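Local coordinates for hypothetical protein (PDB 2P4G), which probably acts as an NADP-dependent pyrimidine reductase of the kind that reduces 5-amino-6-(5-phosphoribosylamino)uracil in riboflavin biosynthesis, at residues 45-51 with 220-226; 74-80 with 110-116; 138-144 with 165-171. Residues are numbered along the deposited sequence.

After two short N-terminal helices, strand 35-43 leads into the loop holding 45-51, the first half of contact 1; its partner 220-226 comes 169 residues later, so contact 1 closes a long loop that encloses the other two. Within it, contact 2 closes first, pairing 74-80 with 110-116, and contact 3 follows in series with 138-144 and 165-171. The centres of contacts 2 and 3 lie about 12 Å apart, and strands 111-115 and 139-143 are neighbours in their common sheet: Leu114 N is 2.7 Å from Leu139 O. Contact 1, its centre about 24 Å and 30 Å from theirs, joins a loop to strand 219-222 at the subunit interface.

Contact 1 (45-51 with 220-226); sequences NGSATLS and IICPVES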
loop_
_atom_site.group_PDB
_atom_site.type_symbol
_atom_site.label_atom_id
_atom_site.label_comp_id
_atom_site.label_asym_id
_atom_site.label_seq_id
_atom_site.Cartn_x
_atom_site.Cartn_y
_atom_site.Cartn_z
ATOM N N ASN A 45 0.433 3.211 2.445
ATOM C CA ASN A 45 0.542 2.194 3.461
ATOM C C ASN A 45 -0.720 1.324 3.636
ATOM O O ASN A 45 -0.878 0.671 4.647
ATOM C CB ASN A 45 1.029 2.834 4.778
ATOM C CG ASN A 45 0.003 3.733 5.414
ATOM O OD1 ASN A 45 -0.672 4.538 4.752
ATOM N ND2 ASN A 45 -0.143 3.577 6.714
ATOM N N GLY A 46 -1.608 1.310 2.648
ATOM C CA GLY A 46 -2.673 0.312 2.605
ATOM C C GLY A 46 -3.983 0.589 3.303
ATOM O O GLY A 46 -4.752 -0.346 3.556
ATOM N N SER A 47 -4.263 1.854 3.611
ATOM C CA SER A 47 -5.594 2.242 4.081
ATOM C C SER A 47 -6.489 2.625 2.898
ATOM O O SER A 47 -6.084 3.417 2.067
ATOM C CB SER A 47 -5.518 3.384 5.071
ATOM O OG SER A 47 -6.822 3.678 5.548
ATOM N N ALA A 48 -7.689 2.036 2.822
ATOM C CA ALA A 48 -8.676 2.370 1.791
ATOM C C ALA A 48 -9.408 3.689 2.090
ATOM O O ALA A 48 -10.065 4.257 1.199
ATOM C CB ALA A 48 -9.716 1.218 1.638
ATOM N N THR A 49 -9.346 4.142 3.346
ATOM C CA THR A 49 -10.085 5.321 3.764
ATOM C C THR A 49 -9.190 6.314 4.461
ATOM O O THR A 49 -8.189 5.955 5.063
ATOM C CB THR A 49 -11.279 4.987 4.728
ATOM O OG1 THR A 49 -10.792 4.392 5.936
ATOM C CG2 THR A 49 -12.333 4.082 4.059
ATOM N N LEU A 50 -9.593 7.574 4.350
ATOM C CA LEU A 50 -9.052 8.678 5.112
ATOM C C LEU A 50 -10.275 9.359 5.714
ATOM O O LEU A 50 -11.221 9.682 5.006
ATOM C CB LEU A 50 -8.291 9.620 4.180
ATOM C CG LEU A 50 -7.703 10.919 4.715
ATOM C CD1 LEU A 50 -6.796 10.615 5.876
ATOM C CD2 LEU A 50 -6.947 11.650 3.582
ATOM N N SER A 51 -10.274 9.535 7.027
ATOM C CA SER A 51 -11.437 10.026 7.717
ATOM C C SER A 51 -12.685 9.237 7.305
ATOM O O SER A 51 -13.755 9.814 7.037
ATOM C CB SER A 51 -11.627 11.514 7.434
ATOM O OG SER A 51 -10.577 12.256 7.999
ATOM N N ILE A 220 0.015 9.066 3.697
ATOM C CA ILE A 220 0.317 8.077 4.730
ATOM C C ILE A 220 -0.742 8.221 5.791
ATOM O O ILE A 220 -0.993 9.309 6.228
ATOM C CB ILE A 220 1.655 8.360 5.408
ATOM C CG1 ILE A 220 2.798 8.216 4.393
ATOM C CG2 ILE A 220 1.809 7.487 6.642
ATOM C CD1 ILE A 220 4.177 8.414 4.964
ATOM N N ILE A 221 -1.361 7.116 6.182
ATOM C CA ILE A 221 -2.410 7.095 7.206
ATOM C C ILE A 221 -2.048 6.032 8.246
ATOM O O ILE A 221 -2.016 4.829 7.932
ATOM C CB ILE A 221 -3.780 6.778 6.581
ATOM C CG1 ILE A 221 -4.118 7.840 5.502
ATOM C CG2 ILE A 221 -4.850 6.710 7.675
ATOM C CD1 ILE A 221 -5.273 7.486 4.561
ATOM N N CYS A 222 -1.715 6.494 9.453
ATOM C CA CYS A 222 -1.405 5.641 10.605
ATOM C C CYS A 222 -2.276 6.021 11.783
ATOM O O CYS A 222 -2.291 7.182 12.183
ATOM C CB CYS A 222 0.024 5.821 11.046
ATOM S SG CYS A 222 1.142 5.363 9.808
ATOM N N PRO A 223 -2.977 5.043 12.374
ATOM C CA PRO A 223 -3.002 3.652 11.977
ATOM C C PRO A 223 -3.769 3.501 10.708
ATOM O O PRO A 223 -4.524 4.383 10.341
ATOM C CB PRO A 223 -3.747 2.972 13.137
ATOM C CG PRO A 223 -3.702 3.935 14.248
ATOM C CD PRO A 223 -3.787 5.257 13.580
ATOM N N VAL A 224 -3.578 2.387 10.030
ATOM C CA VAL A 224 -4.388 2.088 8.871
ATOM C C VAL A 224 -5.852 2.060 9.340
ATOM O O VAL A 224 -6.227 1.254 10.186
ATOM C CB VAL A 224 -3.954 0.761 8.211
ATOM C CG1 VAL A 224 -4.999 0.267 7.298
ATOM C CG2 VAL A 224 -2.661 0.946 7.470
ATOM N N GLU A 225 -6.660 2.986 8.836
ATOM C CA GLU A 225 -8.054 3.033 9.226
ATOM C C GLU A 225 -8.777 1.788 8.747
ATOM O O GLU A 225 -9.516 1.151 9.471
ATOM C CB GLU A 225 -8.763 4.207 8.570
ATOM C CG GLU A 225 -8.397 5.546 9.065
ATOM C CD GLU A 225 -9.172 6.627 8.350
ATOM O OE1 GLU A 225 -10.238 6.295 7.744
ATOM O OE2 GLU A 225 -8.686 7.794 8.399
ATOM N N SER A 226 -8.591 1.494 7.480
ATOM C CA SER A 226 -9.302 0.432 6.874
ATOM C C SER A 226 -8.386 -0.349 5.923
ATOM O O SER A 226 -8.177 0.027 4.764
ATOM C CB SER A 226 -10.522 1.007 6.174
ATOM O OG SER A 226 -11.359 -0.054 5.777
#
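The Asn45 carboxamide lies along the backbone of Ile221 and meets both of its backbone polar groups along one edge: Ile221 N donates to Asn45 OD1 (3.0 Å) and Asn45 ND2 donates to Ile221 O (2.6 Å), so a side chain takes the place of a neighbouring strand. The contact joins the loop after strand 35-43 to the end of strand 219-222 in this RibD C-terminal, dihydrofolate reductase-like fold. That strand pairs antiparallel with the second subunit, carrying the sheet across the interface, and Phe229 of that subunit packs on Asn45. Beyond Cys222 a cis peptide before Pro223 turns the chain back, bringing Val224 within 4.9 Å of Ser47, CA to CA. Val224 CG2 sits 3.4 Å from Asn45 O. Gly46, with phi 88°, takes a conformation in which a side chain would collide with the preceding carbonyl. Ser47 OG donates to Thr49 O (2.7 Å) and weakly accepts from Glu225 N and Ser226 N, both at 3.4 Å, while Ala48 N reaches Ser226 O at 2.8 Å. The Glu225 carboxylate, which also accepts from Gly52 N, spans the loop: Thr49 OG1 donates to Glu225 OE1 and Ser51 N to Glu225 OE2, both at 2.7 Å.

Contact 2 (74-80 with 110-116); sequences DAIVVGA and PKLTLLS. With EDO (1,2-ethanediol), chain H.
Two extended segments run in parallel, strand axes 4.6 Å apart and crossing at -19°. Ala75 pairs with Lys111, Ile76 with Leu112, Val77 with Thr113, Val78 with Leu114 and Gly79 with Leu115. Hydrogen bonds alternate in direction: Lys111 N to Asp74 O (2.9 Å), Ile76 N to Lys111 O (2.8 Å), Thr113 N to Ile76 O (2.7 Å), Val78 N to Thr113 O (3.1 Å), Leu115 N to Val78 O (3.0 Å) and Ala80 N to Leu115 O (2.8 Å). One face carries Ile76 (m, t), Val78 (p), Leu112 (t, p) and Leu114 (m, t). Leu112 CD1 lies 3.9 Å from Ile76 CG2 and 4.1 Å from Val78 CG1; Val78 CG1 also meets Leu114 CD2 at 3.5 Å, and Ile76 CD1 meets Pro110 CG at 3.7 Å. These strands are central in the parallel part of the sheet, as in dihydrofolate reductase-like domains, with helix 175-184 covering the other face, where Leu183 touches Ala75, Val77 and Thr113. There Val77 (t) brings CG1 to 3.8 Å from CD1 of Leu115 (m, t), beside Thr113 (m). Lys111 (t, p, t, t) directs NZ to Ser137 O; Asp74 (m) turns its carboxylate to Arg106 and to the backbone of Lys189 and Lys190. Gly79 is the N-cap of helix 80-85. Ala80 O accepts a very short 2.5 Å hydrogen bond from O2 of a 1,2-ethanediol probably from the crystallisation liquor.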
loop_
_atom_site.group_PDB
_atom_site.type_symbol
_atom_site.label_atom_id
_atom_site.label_comp_id
_atom_site.label_asym_id
_atom_site.label_seq_id
_atom_site.Cartn_x
_atom_site.Cartn_y
_atom_site.Cartn_z
ATOM N N ASP A 74 -20.713 -4.143 -17.416
ATOM C CA ASP A 74 -22.117 -4.511 -17.516
ATOM C C ASP A 74 -22.813 -4.410 -16.169
ATOM O O ASP A 74 -24.024 -4.146 -16.097
ATOM C CB ASP A 74 -22.201 -5.933 -18.035
ATOM C CG ASP A 74 -21.620 -6.061 -19.420
ATOM O OD1 ASP A 74 -21.949 -5.192 -20.237
ATOM O OD2 ASP A 74 -20.850 -7.008 -19.700
ATOM N N ALA A 75 -22.048 -4.645 -15.102
ATOM C CA ALA A 75 -22.559 -4.512 -13.717
ATOM C C ALA A 75 -21.484 -3.986 -12.790
ATOM O O ALA A 75 -20.283 -4.158 -13.028
ATOM C CB ALA A 75 -23.065 -5.851 -13.192
ATOM N N ILE A 76 -21.936 -3.348 -11.729
ATOM C CA ILE A 76 -21.076 -2.831 -10.681
ATOM C C ILE A 76 -21.511 -3.574 -9.430
ATOM O O ILE A 76 -22.705 -3.675 -9.146
ATOM C CB ILE A 76 -21.303 -1.312 -10.490
ATOM C CG1 ILE A 76 -20.940 -0.550 -11.769
ATOM C CG2 ILE A 76 -20.524 -0.756 -9.324
ATOM C CD1 ILE A 76 -21.629 0.798 -11.892
ATOM N N VAL A 77 -20.548 -4.116 -8.703
ATOM C CA VAL A 77 -20.800 -4.765 -7.437
ATOM C C VAL A 77 -20.080 -3.963 -6.371
ATOM O O VAL A 77 -18.893 -3.653 -6.496
ATOM C CB VAL A 77 -20.304 -6.217 -7.459
ATOM C CG1 VAL A 77 -20.330 -6.823 -6.075
ATOM C CG2 VAL A 77 -21.141 -7.049 -8.460
ATOM N N VAL A 78 -20.822 -3.585 -5.344
ATOM C CA VAL A 78 -20.280 -2.772 -4.264
ATOM C C VAL A 78 -21.051 -3.097 -2.974
ATOM O O VAL A 78 -22.243 -3.371 -3.011
ATOM C CB VAL A 78 -20.336 -1.252 -4.619
ATOM C CG1 VAL A 78 -21.781 -0.767 -4.686
ATOM C CG2 VAL A 78 -19.511 -0.407 -3.627
ATOM N N GLY A 79 -20.355 -3.095 -1.842
ATOM C CA GLY A 79 -21.007 -3.271 -0.553
ATOM C C GLY A 79 -21.869 -2.056 -0.249
ATOM O O GLY A 79 -21.471 -0.914 -0.475
ATOM N N ALA A 80 -23.060 -2.297 0.272
ATOM C CA ALA A 80 -24.010 -1.222 0.541
ATOM C C ALA A 80 -23.416 -0.078 1.403
ATOM O O ALA A 80 -23.698 1.097 1.159
ATOM C CB ALA A 80 -25.273 -1.802 1.190
ATOM N N PRO A 110 -24.506 0.347 -16.757
ATOM C CA PRO A 110 -24.331 -0.903 -16.031
ATOM C C PRO A 110 -25.301 -1.029 -14.860
ATOM O O PRO A 110 -25.724 -0.033 -14.296
ATOM C CB PRO A 110 -22.891 -0.796 -15.495
ATOM C CG PRO A 110 -22.644 0.670 -15.409
ATOM C CD PRO A 110 -23.361 1.259 -16.582
ATOM N N LYS A 111 -25.617 -2.263 -14.492
ATOM C CA LYS A 111 -26.499 -2.545 -13.381
ATOM C C LYS A 111 -25.740 -2.375 -12.090
ATOM O O LYS A 111 -24.726 -3.043 -11.850
ATOM C CB LYS A 111 -27.040 -3.984 -13.464
ATOM C CG LYS A 111 -28.124 -4.335 -12.446
ATOM C CD LYS A 111 -29.401 -3.587 -12.748
ATOM C CE LYS A 111 -30.563 -3.952 -11.817
ATOM N NZ LYS A 111 -31.776 -3.140 -12.160
ATOM N N LEU A 112 -26.244 -1.500 -11.235
ATOM C CA LEU A 112 -25.694 -1.353 -9.896
ATOM C C LEU A 112 -26.219 -2.452 -8.998
ATOM O O LEU A 112 -27.430 -2.603 -8.834
ATOM C CB LEU A 112 -26.055 0.017 -9.310
ATOM C CG LEU A 112 -25.501 0.380 -7.946
ATOM C CD1 LEU A 112 -23.949 0.347 -7.924
ATOM C CD2 LEU A 112 -26.047 1.750 -7.544
ATOM N N THR A 113 -25.288 -3.185 -8.392
ATOM C CA THR A 113 -25.580 -4.339 -7.534
ATOM C C THR A 113 -25.010 -4.094 -6.141
ATOM O O THR A 113 -23.802 -3.872 -5.968
ATOM C CB THR A 113 -24.990 -5.652 -8.123
ATOM O OG1 THR A 113 -25.426 -5.784 -9.473
ATOM C CG2 THR A 113 -25.426 -6.898 -7.322
ATOM N N LEU A 114 -25.907 -4.105 -5.160
ATOM C CA LEU A 114 -25.571 -3.702 -3.807
ATOM C C LEU A 114 -25.661 -4.891 -2.913
ATOM O O LEU A 114 -26.694 -5.585 -2.895
ATOM C CB LEU A 114 -26.549 -2.642 -3.302
ATOM C CG LEU A 114 -26.591 -1.323 -4.064
ATOM C CD1 LEU A 114 -27.705 -0.440 -3.452
ATOM C CD2 LEU A 114 -25.210 -0.599 -4.034
ATOM N N LEU A 115 -24.561 -5.156 -2.211
ATOM C CA LEU A 115 -24.473 -6.257 -1.278
ATOM C C LEU A 115 -24.768 -5.741 0.126
ATOM O O LEU A 115 -24.074 -4.862 0.643
ATOM C CB LEU A 115 -23.065 -6.848 -1.321
ATOM C CG LEU A 115 -22.522 -7.272 -2.685
ATOM C CD1 LEU A 115 -21.161 -7.944 -2.515
ATOM C CD2 LEU A 115 -23.464 -8.190 -3.407
ATOM N N SER A 116 -25.799 -6.286 0.748
ATOM C CA SER A 116 -26.274 -5.789 2.031
ATOM C C SER A 116 -26.808 -6.903 2.885
ATOM O O SER A 116 -27.904 -7.458 2.621
ATOM C CB SER A 116 -27.396 -4.755 1.810
ATOM O OG SER A 116 -27.904 -4.302 3.056
HETATM C C1 EDO H . -26.437 3.591 -0.940
HETATM O O1 EDO H . -27.655 4.309 -0.687
HETATM C C2 EDO H . -26.668 2.084 -0.705
HETATM O O2 EDO H . -26.054 1.544 0.486
#

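Contact 3 (138-144 with 165-171); sequences PLVITQQ and EVIVAPT
Val140 spends both backbone groups: N to Glu165 O (2.9 Å) and O from Ile167 N (2.8 Å); Thr142 does likewise, N to Ile167 O (2.9 Å) and O from Ala169 N (2.7 Å), and Gln144 N reaches Ala169 O (3.0 Å). Both segments are extended and parallel, axes 4.2 Å apart at closest and crossing at -27°, with Val140 opposite Val166, Ile141 opposite Ile167, Thr142 opposite Val168 and Gln143 opposite Ala169. A water continues the series, donating to Pro138 O (2.7 Å) and accepting from Glu165 N (2.8 Å). At the other end Gln143 (t, t) sends NE2 to Pro170 O (2.6 Å), and Thr171 (m) donates from OG1 to Gln144 O (3.1 Å). Glu165 OE2 forms a salt bridge with Arg186, while Thr142 OG1 bonds to Ser116 O and Trp152. Ile141 (m, m) sets CD1 3.5 Å from CD1 of Ile167 (m, t) beneath helix 175-184. Helix 150-162, packed over Val166 and Val168, completes with these strands a beta-alpha-beta crossover at the sheet edge.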
loop_
_atom_site.group_PDB
_atom_site.type_symbol
_atom_site.label_atom_id
_atom_site.label_comp_id
_atom_site.label_asym_id
_atom_site.label_seq_id
_atom_site.Cartn_x
_atom_site.Cartn_y
_atom_site.Cartn_z
ATOM N N PRO A 138 -31.210 -0.566 -8.255
ATOM C CA PRO A 138 -30.129 -1.449 -7.888
ATOM C C PRO A 138 -30.617 -2.851 -7.605
ATOM O O PRO A 138 -31.697 -3.025 -7.050
ATOM C CB PRO A 138 -29.633 -0.851 -6.582
ATOM C CG PRO A 138 -30.847 -0.246 -5.975
ATOM C CD PRO A 138 -31.654 0.255 -7.109
ATOM N N LEU A 139 -29.802 -3.841 -7.964
ATOM C CA LEU A 139 -30.068 -5.201 -7.605
ATOM C C LEU A 139 -29.478 -5.352 -6.189
ATOM O O LEU A 139 -28.285 -5.144 -5.977
ATOM C CB LEU A 139 -29.409 -6.143 -8.617
ATOM C CG LEU A 139 -29.489 -7.646 -8.360
ATOM C CD1 LEU A 139 -30.941 -8.118 -8.275
ATOM C CD2 LEU A 139 -28.689 -8.407 -9.441
ATOM N N VAL A 140 -30.326 -5.680 -5.218
ATOM C CA VAL A 140 -29.867 -5.878 -3.850
ATOM C C VAL A 140 -29.646 -7.365 -3.607
ATOM O O VAL A 140 -30.505 -8.185 -3.931
ATOM C CB VAL A 140 -30.841 -5.291 -2.821
ATOM C CG1 VAL A 140 -30.353 -5.599 -1.362
ATOM C CG2 VAL A 140 -30.966 -3.802 -3.065
ATOM N N ILE A 141 -28.470 -7.696 -3.077
ATOM C CA ILE A 141 -28.119 -9.074 -2.746
ATOM C C ILE A 141 -27.890 -9.147 -1.224
ATOM O O ILE A 141 -26.999 -8.502 -0.689
ATOM C CB ILE A 141 -26.833 -9.569 -3.476
ATOM C CG1 ILE A 141 -26.899 -9.322 -4.996
ATOM C CG2 ILE A 141 -26.553 -11.051 -3.130
ATOM C CD1 ILE A 141 -27.879 -10.150 -5.736
ATOM N N THR A 142 -28.704 -9.947 -0.553
ATOM C CA THR A 142 -28.630 -10.122 0.875
ATOM C C THR A 142 -28.622 -11.621 1.223
ATOM O O THR A 142 -28.467 -12.480 0.351
ATOM C CB THR A 142 -29.799 -9.373 1.549
ATOM O OG1 THR A 142 -29.673 -9.474 2.970
ATOM C CG2 THR A 142 -31.135 -9.924 1.105
ATOM N N GLN A 143 -28.786 -11.933 2.497
ATOM C CA GLN A 143 -28.731 -13.303 2.964
ATOM C C GLN A 143 -29.806 -13.500 4.015
ATOM O O GLN A 143 -30.087 -12.594 4.766
ATOM C CB GLN A 143 -27.342 -13.544 3.551
ATOM C CG GLN A 143 -27.001 -14.981 3.821
ATOM C CD GLN A 143 -25.496 -15.251 3.811
ATOM O OE1 GLN A 143 -24.666 -14.363 4.069
ATOM N NE2 GLN A 143 -25.140 -16.496 3.514
ATOM N N GLN A 144 -30.432 -14.662 4.068
ATOM C CA GLN A 144 -31.372 -14.934 5.146
ATOM C C GLN A 144 -30.573 -14.942 6.430
ATOM O O GLN A 144 -29.659 -15.753 6.562
ATOM C CB GLN A 144 -32.051 -16.283 4.964
ATOM C CG GLN A 144 -33.181 -16.552 5.954
ATOM C CD GLN A 144 -34.487 -15.880 5.560
ATOM O OE1 GLN A 144 -34.899 -15.917 4.397
ATOM N NE2 GLN A 144 -35.154 -15.268 6.535
ATOM N N GLU A 165 -35.561 -4.968 -6.713
ATOM C CA GLU A 165 -35.286 -6.394 -6.816
ATOM C C GLU A 165 -34.280 -6.860 -5.762
ATOM O O GLU A 165 -33.137 -6.374 -5.740
ATOM C CB GLU A 165 -34.710 -6.693 -8.200
ATOM C CG GLU A 165 -34.747 -8.156 -8.598
ATOM C CD GLU A 165 -34.126 -8.395 -9.962
ATOM O OE1 GLU A 165 -33.892 -7.402 -10.712
ATOM O OE2 GLU A 165 -33.853 -9.584 -10.274
ATOM N N VAL A 166 -34.689 -7.807 -4.916
ATOM C CA VAL A 166 -33.825 -8.336 -3.851
ATOM C C VAL A 166 -33.651 -9.847 -3.951
ATOM O O VAL A 166 -34.629 -10.583 -3.911
ATOM C CB VAL A 166 -34.383 -8.039 -2.447
ATOM C CG1 VAL A 166 -33.353 -8.448 -1.387
ATOM C CG2 VAL A 166 -34.775 -6.558 -2.295
ATOM N N ILE A 167 -32.408 -10.297 -4.084
ATOM C CA ILE A 167 -32.097 -11.695 -4.060
ATOM C C ILE A 167 -31.605 -12.014 -2.660
ATOM O O ILE A 167 -30.661 -11.371 -2.172
ATOM C CB ILE A 167 -30.972 -12.055 -5.030
ATOM C CG1 ILE A 167 -31.389 -11.818 -6.487
ATOM C CG2 ILE A 167 -30.585 -13.535 -4.854
ATOM C CD1 ILE A 167 -30.229 -12.029 -7.474
ATOM N N VAL A 168 -32.238 -12.997 -2.018
ATOM C CA VAL A 168 -31.825 -13.464 -0.698
ATOM C C VAL A 168 -31.012 -14.738 -0.857
ATOM O O VAL A 168 -31.558 -15.768 -1.210
ATOM C CB VAL A 168 -33.052 -13.747 0.195
ATOM C CG1 VAL A 168 -32.614 -14.225 1.585
ATOM C CG2 VAL A 168 -33.925 -12.507 0.277
ATOM N N ALA A 169 -29.707 -14.656 -0.638
ATOM C CA ALA A 169 -28.855 -15.845 -0.600
ATOM C C ALA A 169 -29.198 -16.685 0.632
ATOM O O ALA A 169 -29.594 -16.141 1.653
ATOM C CB ALA A 169 -27.373 -15.448 -0.578
ATOM N N PRO A 170 -29.115 -18.023 0.526
ATOM C CA PRO A 170 -29.178 -18.874 1.716
ATOM C C PRO A 170 -28.152 -18.533 2.785
ATOM O O PRO A 170 -27.120 -17.910 2.500
ATOM C CB PRO A 170 -28.909 -20.268 1.155
ATOM C CG PRO A 170 -29.443 -20.196 -0.237
ATOM C CD PRO A 170 -29.068 -18.830 -0.709
ATOM N N THR A 171 -28.446 -18.958 4.011
ATOM C CA THR A 171 -27.580 -18.703 5.165
ATOM C C THR A 171 -26.171 -19.263 4.930
ATOM O O THR A 171 -25.168 -18.620 5.280
ATOM C CB THR A 171 -28.185 -19.325 6.450
ATOM O OG1 THR A 171 -29.547 -18.888 6.605
ATOM C CG2 THR A 171 -27.368 -18.941 7.693
HETATM O O HOH W 1 -34.008 -3.340 -8.367
#